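Local atomic coordinates of SVP1-like protein 2 (Kluyveromyces lactis, PDB entry 4EXV), a protein that probably binds phosphatidylinositol 3-phosphate and related phosphoinositides on membranes through its seven-bladed beta-propeller. Residues A313-L318 with L331-E336; R105-V110 with L161-E166. All blocks are in the same frame, centred on the assembly; numbering follows the deposited sequence.

Interaction 1. Residues A313-L318 with L331-E336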
ATOM      1  N   ALA A 313       5.215 -16.265   5.866  1.00 65.16           N
ATOM      2  CA  ALA A 313       4.901 -15.775   4.522  1.00 69.28           C
ATOM      3  C   ALA A 313       4.232 -16.802   3.609  1.00 73.82           C
ATOM      4  O   ALA A 313       4.907 -17.665   3.011  1.00 73.41           O
ATOM      5  CB  ALA A 313       6.146 -15.216   3.852  1.00 69.13           C
ATOM      6  N   ASP A 314       2.908 -16.677   3.490  1.00 72.66           N
ATOM      7  CA  ASP A 314       2.092 -17.515   2.602  1.00 71.41           C
ATOM      8  C   ASP A 314       2.242 -17.125   1.144  1.00 69.26           C
ATOM      9  O   ASP A 314       2.067 -15.949   0.784  1.00 63.45           O
ATOM     10  CB  ASP A 314       0.611 -17.397   2.959  1.00 68.90           C
ATOM     11  CG  ASP A 314       0.261 -18.136   4.223  1.00 79.61           C
ATOM     12  OD1 ASP A 314       1.044 -19.038   4.599  1.00 78.97           O
ATOM     13  OD2 ASP A 314      -0.791 -17.814   4.835  1.00 82.00           O
ATOM     14  N   THR A 315       2.539 -18.110   0.300  1.00 64.08           N
ATOM     15  CA  THR A 315       2.540 -17.835  -1.130  1.00 67.93           C
ATOM     16  C   THR A 315       1.420 -18.574  -1.919  1.00 68.43           C
ATOM     17  O   THR A 315       1.160 -19.759  -1.726  1.00 66.27           O
ATOM     18  CB  THR A 315       3.983 -17.876  -1.748  1.00 66.24           C
ATOM     19  OG1 THR A 315       4.012 -18.689  -2.922  1.00 71.37           O
ATOM     20  CG2 THR A 315       5.004 -18.386  -0.724  1.00 74.55           C
ATOM     21  N   PHE A 316       0.734 -17.818  -2.771  1.00 66.58           N
ATOM     22  CA  PHE A 316      -0.459 -18.268  -3.463  1.00 65.44           C
ATOM     23  C   PHE A 316      -0.241 -18.254  -4.955  1.00 66.67           C
ATOM     24  O   PHE A 316       0.348 -17.314  -5.476  1.00 66.45           O
ATOM     25  CB  PHE A 316      -1.614 -17.320  -3.154  1.00 63.39           C
ATOM     26  CG  PHE A 316      -2.072 -17.359  -1.725  1.00 67.42           C
ATOM     27  CD1 PHE A 316      -3.135 -18.184  -1.343  1.00 68.76           C
ATOM     28  CD2 PHE A 316      -1.456 -16.570  -0.762  1.00 65.24           C
ATOM     29  CE1 PHE A 316      -3.576 -18.228  -0.025  1.00 66.30           C
ATOM     30  CE2 PHE A 316      -1.886 -16.602   0.569  1.00 71.05           C
ATOM     31  CZ  PHE A 316      -2.952 -17.439   0.939  1.00 72.84           C
ATOM     32  N   LYS A 317      -0.724 -19.281  -5.653  1.00 72.69           N
ATOM     33  CA  LYS A 317      -0.713 -19.274  -7.121  1.00 71.29           C
ATOM     34  C   LYS A 317      -2.077 -18.880  -7.669  1.00 64.56           C
ATOM     35  O   LYS A 317      -3.105 -19.243  -7.105  1.00 63.19           O
ATOM     36  CB  LYS A 317      -0.276 -20.624  -7.688  1.00 73.50           C
ATOM     37  CG  LYS A 317       0.544 -20.508  -8.982  1.00 83.89           C
ATOM     38  CD  LYS A 317      -0.289 -20.740 -10.248  1.00 81.89           C
ATOM     39  CE  LYS A 317       0.572 -20.641 -11.510  1.00 83.83           C
ATOM     40  NZ  LYS A 317       0.553 -21.893 -12.339  1.00 89.21           N
ATOM     41  N   LEU A 318      -2.081 -18.125  -8.761  1.00 63.90           N
ATOM     42  CA  LEU A 318      -3.336 -17.703  -9.385  1.00 65.19           C
ATOM     43  C   LEU A 318      -3.535 -18.408 -10.713  1.00 63.34           C
ATOM     44  O   LEU A 318      -2.883 -18.101 -11.712  1.00 67.01           O
ATOM     45  CB  LEU A 318      -3.393 -16.184  -9.578  1.00 65.11           C
ATOM     46  CG  LEU A 318      -4.619 -15.651 -10.327  1.00 64.94           C
ATOM     47  CD1 LEU A 318      -5.908 -15.965  -9.590  1.00 64.34           C
ATOM     48  CD2 LEU A 318      -4.501 -14.156 -10.548  1.00 69.31           C
ATOM     49  N   LEU A 331      -2.577 -22.367  -2.431  1.00 70.05           N
ATOM     50  CA  LEU A 331      -1.549 -21.955  -1.498  1.00 67.62           C
ATOM     51  C   LEU A 331      -0.343 -22.881  -1.628  1.00 73.47           C
ATOM     52  O   LEU A 331      -0.336 -23.969  -1.070  1.00 76.36           O
ATOM     53  CB  LEU A 331      -2.139 -22.041  -0.100  1.00 65.83           C
ATOM     54  CG  LEU A 331      -1.290 -21.890   1.152  1.00 72.42           C
ATOM     55  CD1 LEU A 331      -0.493 -20.599   1.172  1.00 74.34           C
ATOM     56  CD2 LEU A 331      -2.242 -21.943   2.322  1.00 77.41           C
ATOM     57  N   ASN A 332       0.665 -22.441  -2.378  1.00 75.34           N
ATOM     58  CA  ASN A 332       1.838 -23.253  -2.711  1.00 67.24           C
ATOM     59  C   ASN A 332       2.685 -23.637  -1.523  1.00 74.91           C
ATOM     60  O   ASN A 332       3.237 -24.746  -1.465  1.00 75.98           O
ATOM     61  CB  ASN A 332       2.773 -22.466  -3.644  1.00 67.51           C
ATOM     62  CG  ASN A 332       2.160 -22.198  -5.000  1.00 87.81           C
ATOM     63  OD1 ASN A 332       1.315 -22.975  -5.493  1.00 85.12           O
ATOM     64  ND2 ASN A 332       2.582 -21.094  -5.628  1.00 89.19           N
ATOM     65  N   GLN A 333       2.809 -22.694  -0.590  1.00 75.19           N
ATOM     66  CA  GLN A 333       3.955 -22.662   0.305  1.00 71.85           C
ATOM     67  C   GLN A 333       3.778 -21.727   1.483  1.00 74.53           C
ATOM     68  O   GLN A 333       3.243 -20.618   1.343  1.00 73.56           O
ATOM     69  CB  GLN A 333       5.168 -22.179  -0.480  1.00 73.41           C
ATOM     70  CG  GLN A 333       6.404 -23.009  -0.297  1.00 79.54           C
ATOM     71  CD  GLN A 333       7.559 -22.458  -1.111  1.00 92.00           C
ATOM     72  OE1 GLN A 333       7.399 -21.471  -1.853  1.00 84.64           O
ATOM     73  NE2 GLN A 333       8.730 -23.085  -0.981  1.00 90.68           N
ATOM     74  N   ARG A 334       4.248 -22.194   2.639  1.00 75.86           N
ATOM     75  CA  ARG A 334       4.408 -21.373   3.838  1.00 74.00           C
ATOM     76  C   ARG A 334       5.860 -21.444   4.320  1.00 73.68           C
ATOM     77  O   ARG A 334       6.398 -22.528   4.573  1.00 75.67           O
ATOM     78  CB  ARG A 334       3.457 -21.827   4.951  1.00 70.08           C
ATOM     79  CG  ARG A 334       2.102 -22.334   4.462  1.00 74.06           C
ATOM     80  CD  ARG A 334       1.098 -22.494   5.603  1.00 74.24           C
ATOM     81  NE  ARG A 334       0.489 -21.221   5.997  1.00 71.37           N
ATOM     82  CZ  ARG A 334      -0.438 -21.091   6.941  1.00 80.23           C
ATOM     83  NH1 ARG A 334      -0.879 -22.158   7.602  1.00 85.80           N
ATOM     84  NH2 ARG A 334      -0.930 -19.893   7.227  1.00 89.77           N
ATOM     85  N   ASN A 335       6.502 -20.289   4.418  1.00 72.37           N
ATOM     86  CA  ASN A 335       7.858 -20.228   4.943  1.00 77.91           C
ATOM     87  C   ASN A 335       7.908 -19.317   6.157  1.00 80.48           C
ATOM     88  O   ASN A 335       7.304 -18.248   6.160  1.00 80.12           O
ATOM     89  CB  ASN A 335       8.842 -19.749   3.869  1.00 73.95           C
ATOM     90  CG  ASN A 335       8.663 -20.477   2.553  1.00 80.87           C
ATOM     91  OD1 ASN A 335       8.547 -21.708   2.518  1.00 85.38           O
ATOM     92  ND2 ASN A 335       8.616 -19.720   1.459  1.00 83.99           N
ATOM     93  N   GLU A 336       8.605 -19.750   7.201  1.00 86.98           N
ATOM     94  CA  GLU A 336       8.811 -18.891   8.356  1.00 83.13           C
ATOM     95  C   GLU A 336       9.765 -17.793   7.920  1.00 80.46           C
ATOM     96  O   GLU A 336      10.627 -18.016   7.072  1.00 74.74           O
ATOM     97  CB  GLU A 336       9.389 -19.685   9.531  1.00 85.54           C
ATOM     98  CG  GLU A 336       8.907 -21.138   9.596  1.00102.26           C
ATOM     99  CD  GLU A 336       9.351 -21.850  10.867  1.00124.31           C
ATOM    100  OE1 GLU A 336       8.481 -22.107  11.731  1.00125.16           O
ATOM    101  OE2 GLU A 336      10.562 -22.151  11.003  1.00119.84           O
TER
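The antiparallel pairing of Ala313-Leu318 with Leu331-Glu336 joins the third and fourth strands of the last propeller blade, 312-321 and 326-336, a beta hairpin whose second strand is an edge strand of its four-stranded sheet. The segment axes run at 163° and come within 4.5 Å. Thr315 N points almost straight at Gln333 O, 2.8 Å away, and Ala313 N donates likewise to Asn335 O. A classic beta bulge sets two residues, Asn332 and Gln333, opposite the single Thr315; there the bond from Asn332 N to Thr315 O is weak. Beyond it Leu331 pairs with Phe316, and Leu331 CD1 lies over one face of the Phe316 ring, 4.1 Å from the centroid and 14° off its normal. Phe282 of the preceding blade meets the Phe316 ring edge-to-face. On the same side of the sheet, Arg334 lies alongside Asp314 and grips the carboxylate side-on: NE reaches OD1 at 2.7 Å, nearly in the guanidinium plane, and NH2 reaches OD2 at 3.2 Å, each carboxylate oxygen accepting through its syn lone pair. Trp307 NE1 also donates to OD2, while NH2 also reaches Lys285 O. This doubly anchored salt bridge fixes the carboxylate's rotation and probably keeps Asp314 ionised.

Interaction 2. Residues R105-V110 with L161-E166. With SO4 (sulfate ion), chain D.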
ATOM      1  N   ARG A 105      11.933  10.013  -4.331  1.00 78.63           N
ATOM      2  CA  ARG A 105      13.285  10.546  -4.512  1.00 77.82           C
ATOM      3  C   ARG A 105      13.339  12.058  -4.336  1.00 81.82           C
ATOM      4  O   ARG A 105      14.403  12.659  -4.444  1.00 82.29           O
ATOM      5  CB  ARG A 105      13.880  10.142  -5.866  1.00 78.43           C
ATOM      6  CG  ARG A 105      14.763   8.895  -5.820  1.00 88.77           C
ATOM      7  CD  ARG A 105      14.675   8.093  -7.124  1.00 94.40           C
ATOM      8  NE  ARG A 105      15.980   7.946  -7.765  1.00 97.55           N
ATOM      9  CZ  ARG A 105      16.554   6.778  -8.047  1.00104.66           C
ATOM     10  NH1 ARG A 105      15.939   5.625  -7.754  1.00 90.39           N
ATOM     11  NH2 ARG A 105      17.745   6.765  -8.635  1.00106.29           N
ATOM     12  N   GLU A 106      12.189  12.668  -4.054  1.00 84.69           N
ATOM     13  CA  GLU A 106      12.145  14.098  -3.784  1.00 82.84           C
ATOM     14  C   GLU A 106      11.119  14.538  -2.736  1.00 82.93           C
ATOM     15  O   GLU A 106      10.929  15.728  -2.534  1.00 93.48           O
ATOM     16  CB  GLU A 106      11.949  14.873  -5.082  1.00 87.19           C
ATOM     17  CG  GLU A 106      10.873  14.292  -5.968  1.00 97.80           C
ATOM     18  CD  GLU A 106      11.005  14.755  -7.400  1.00109.19           C
ATOM     19  OE1 GLU A 106      12.046  15.377  -7.721  1.00107.82           O
ATOM     20  OE2 GLU A 106      10.073  14.499  -8.199  1.00110.40           O
ATOM     21  N   PHE A 107      10.458  13.598  -2.071  1.00 80.46           N
ATOM     22  CA  PHE A 107       9.589  13.942  -0.944  1.00 81.20           C
ATOM     23  C   PHE A 107       9.661  12.898   0.163  1.00 78.83           C
ATOM     24  O   PHE A 107       9.786  11.712  -0.107  1.00 79.39           O
ATOM     25  CB  PHE A 107       8.129  14.117  -1.387  1.00 77.95           C
ATOM     26  CG  PHE A 107       7.961  15.057  -2.543  1.00 91.19           C
ATOM     27  CD1 PHE A 107       7.994  16.433  -2.349  1.00 94.36           C
ATOM     28  CD2 PHE A 107       7.787  14.565  -3.835  1.00 96.78           C
ATOM     29  CE1 PHE A 107       7.856  17.311  -3.422  1.00 95.36           C
ATOM     30  CE2 PHE A 107       7.645  15.431  -4.914  1.00 99.05           C
ATOM     31  CZ  PHE A 107       7.680  16.809  -4.707  1.00104.19           C
ATOM     32  N   ILE A 108       9.607  13.360   1.407  1.00 78.08           N
ATOM     33  CA  ILE A 108       9.279  12.507   2.542  1.00 75.48           C
ATOM     34  C   ILE A 108       7.890  12.909   3.010  1.00 72.49           C
ATOM     35  O   ILE A 108       7.637  14.081   3.281  1.00 71.33           O
ATOM     36  CB  ILE A 108      10.257  12.694   3.699  1.00 72.97           C
ATOM     37  CG1 ILE A 108      11.674  12.356   3.246  1.00 77.22           C
ATOM     38  CG2 ILE A 108       9.861  11.820   4.873  1.00 68.89           C
ATOM     39  CD1 ILE A 108      12.746  12.874   4.197  1.00 74.52           C
ATOM     40  N   VAL A 109       6.978  11.947   3.080  1.00 68.80           N
ATOM     41  CA  VAL A 109       5.605  12.263   3.427  1.00 70.92           C
ATOM     42  C   VAL A 109       5.215  11.551   4.709  1.00 73.01           C
ATOM     43  O   VAL A 109       5.374  10.333   4.830  1.00 72.68           O
ATOM     44  CB  VAL A 109       4.627  11.925   2.284  1.00 68.53           C
ATOM     45  CG1 VAL A 109       3.236  12.417   2.635  1.00 65.75           C
ATOM     46  CG2 VAL A 109       5.107  12.544   0.974  1.00 66.90           C
ATOM     47  N   VAL A 110       4.727  12.330   5.672  1.00 72.61           N
ATOM     48  CA  VAL A 110       4.499  11.828   7.022  1.00 78.95           C
ATOM     49  C   VAL A 110       3.131  12.240   7.532  1.00 80.48           C
ATOM     50  O   VAL A 110       2.785  13.426   7.510  1.00 83.61           O
ATOM     51  CB  VAL A 110       5.553  12.375   8.039  1.00 75.73           C
ATOM     52  CG1 VAL A 110       6.061  11.268   8.938  1.00 66.81           C
ATOM     53  CG2 VAL A 110       6.702  13.052   7.332  1.00 71.98           C
ATOM     54  N   LEU A 161       1.962  16.048  -6.658  1.00 92.98           N
ATOM     55  CA  LEU A 161       2.951  16.986  -6.153  1.00 93.02           C
ATOM     56  C   LEU A 161       3.928  17.400  -7.251  1.00104.88           C
ATOM     57  O   LEU A 161       4.321  16.589  -8.096  1.00103.96           O
ATOM     58  CB  LEU A 161       3.727  16.377  -4.999  1.00 88.89           C
ATOM     59  CG  LEU A 161       2.915  15.779  -3.864  1.00 85.98           C
ATOM     60  CD1 LEU A 161       3.782  15.769  -2.623  1.00 80.16           C
ATOM     61  CD2 LEU A 161       1.652  16.575  -3.638  1.00 76.16           C
ATOM     62  N   GLN A 162       4.322  18.667  -7.229  1.00113.09           N
ATOM     63  CA  GLN A 162       5.336  19.147  -8.151  1.00122.61           C
ATOM     64  C   GLN A 162       6.425  19.963  -7.467  1.00125.89           C
ATOM     65  O   GLN A 162       6.142  20.918  -6.732  1.00129.07           O
ATOM     66  CB  GLN A 162       4.701  20.005  -9.255  1.00128.71           C
ATOM     67  CG  GLN A 162       3.548  19.343  -9.974  1.00128.35           C
ATOM     68  CD  GLN A 162       2.273  20.158  -9.879  1.00135.50           C
ATOM     69  OE1 GLN A 162       2.272  21.278  -9.354  1.00137.08           O
ATOM     70  NE2 GLN A 162       1.177  19.599 -10.386  1.00127.38           N
ATOM     71  N   THR A 163       7.671  19.572  -7.709  1.00124.92           N
ATOM     72  CA  THR A 163       8.767  20.525  -7.652  1.00132.95           C
ATOM     73  C   THR A 163       8.512  21.464  -8.837  1.00139.09           C
ATOM     74  O   THR A 163       7.617  21.194  -9.645  1.00140.65           O
ATOM     75  CB  THR A 163      10.144  19.829  -7.741  1.00130.14           C
ATOM     76  OG1 THR A 163      10.185  18.980  -8.894  1.00128.12           O
ATOM     77  CG2 THR A 163      10.390  18.974  -6.495  1.00119.04           C
ATOM     78  N   ASP A 164       9.282  22.545  -8.964  1.00137.33           N
ATOM     79  CA  ASP A 164       8.904  23.654  -9.859  1.00139.47           C
ATOM     80  C   ASP A 164       7.426  24.011  -9.665  1.00139.78           C
ATOM     81  O   ASP A 164       6.561  23.661 -10.475  1.00138.91           O
ATOM     82  CB  ASP A 164       9.220  23.390 -11.344  1.00135.79           C
ATOM     83  CG  ASP A 164       9.626  21.948 -11.626  1.00141.51           C
ATOM     84  OD1 ASP A 164      10.472  21.408 -10.881  1.00139.48           O
ATOM     85  OD2 ASP A 164       9.100  21.362 -12.600  1.00141.03           O
ATOM     86  N   ALA A 165       7.156  24.734  -8.583  1.00136.51           N
ATOM     87  CA  ALA A 165       5.797  24.914  -8.097  1.00137.37           C
ATOM     88  C   ALA A 165       5.441  26.399  -7.939  1.00140.39           C
ATOM     89  O   ALA A 165       6.312  27.197  -7.585  1.00141.37           O
ATOM     90  CB  ALA A 165       5.644  24.154  -6.792  1.00135.25           C
ATOM     91  N   GLU A 166       4.175  26.778  -8.155  1.00143.03           N
ATOM     92  CA  GLU A 166       3.025  25.870  -8.296  1.00144.53           C
ATOM     93  C   GLU A 166       2.862  25.018  -7.019  1.00144.39           C
ATOM     94  O   GLU A 166       2.466  23.853  -7.090  1.00144.70           O
ATOM     95  CB  GLU A 166       3.124  24.971  -9.539  1.00139.96           C
ATOM     96  CG  GLU A 166       3.627  25.645 -10.817  1.00141.17           C
ATOM     97  CD  GLU A 166       3.824  24.661 -11.970  1.00144.73           C
ATOM     98  OE1 GLU A 166       3.078  23.658 -12.041  1.00136.42           O
ATOM     99  OE2 GLU A 166       4.719  24.895 -12.814  1.00144.68           O
TER
HETATM  100  S   SO4 D 503      10.554   8.019  -7.189  1.00 91.27           S
HETATM  101  O1  SO4 D 503      11.136   9.178  -7.883  1.00 85.94           O
HETATM  102  O2  SO4 D 503      10.615   8.207  -5.750  1.00 88.26           O
HETATM  103  O3  SO4 D 503       9.133   7.858  -7.536  1.00 88.00           O
HETATM  104  O4  SO4 D 503      11.333   6.835  -7.554  1.00 92.14           O
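Residues 105-110 turn from a loop into the strand 107-112, whereas 161-166 is an irregular loop that follows strand 155-160. The two backbones do not pair: their closest alpha carbons, Glu106 CA and Thr163 CA, are 8.2 Å apart, so the contact is carried mainly by side chains. Phe107 does most of the bridging. Its CG stands anti to the carbonyl carbon (chi1 -52°), which sends the ring across to the other segment. Leu161, with the same first-torsion placement, brings CD1 over the centre of one ring face, 4.2 Å from the centroid and 7° off the normal, a CH-pi contact made almost straight down. Leu161 CB adds a touch on that face, 4.0 Å from Phe107 CZ. The opposite face carries the CB of neighbouring Glu106, 4.3 Å above the plane and offset toward the rim, so the ring is sandwiched between aliphatic groups.

The contact thus links two successive blades of the beta-propeller: strand 107-112 is the second of its four-stranded sheet, and the loop connects the third and fourth strands of the next. Phe140, on the innermost strand of that next blade, and Ile118 both touch Phe107 and Leu161, extending the apolar cluster into the interface between blades.

At the surface end, Thr163 CG2 approaches Phe107 CZ obliquely at 3.9 Å. CG2 lies anti to the carbonyl carbon, leaving OG1 in the crowded position between backbone N and carbonyl carbon, from which it donates to Asp164 OD1 at 3.2 Å, meeting the carboxylate from above its plane. Apart from this packing, at the start of the segment, Arg105 N donates to O2 of a sulfate ion at 2.6 Å; His63 NE2 holds the same ion, which probably came from the crystallisation liquor.

How the interactions relate
Interaction 2 comes first along the chain and is complete before interaction 1 opens. Their centres lie 37 Å apart on opposite sides of the chain's centre, and with nearest atoms about 26 Å apart they do not touch. Neither shares a sheet with the other. Residues 313-318 and 331-336 are neighbouring strands of the seventh four-stranded sheet, so interaction 1 pairs the two last strands within a single blade, whereas 105-110 and 161-166 belong to the third and fourth sheets, so interaction 2 joins one blade to the next. The two contacts therefore represent the two levels of propeller construction: hydrogen-bonded pairing within a blade and apolar side-chain packing between successive blades.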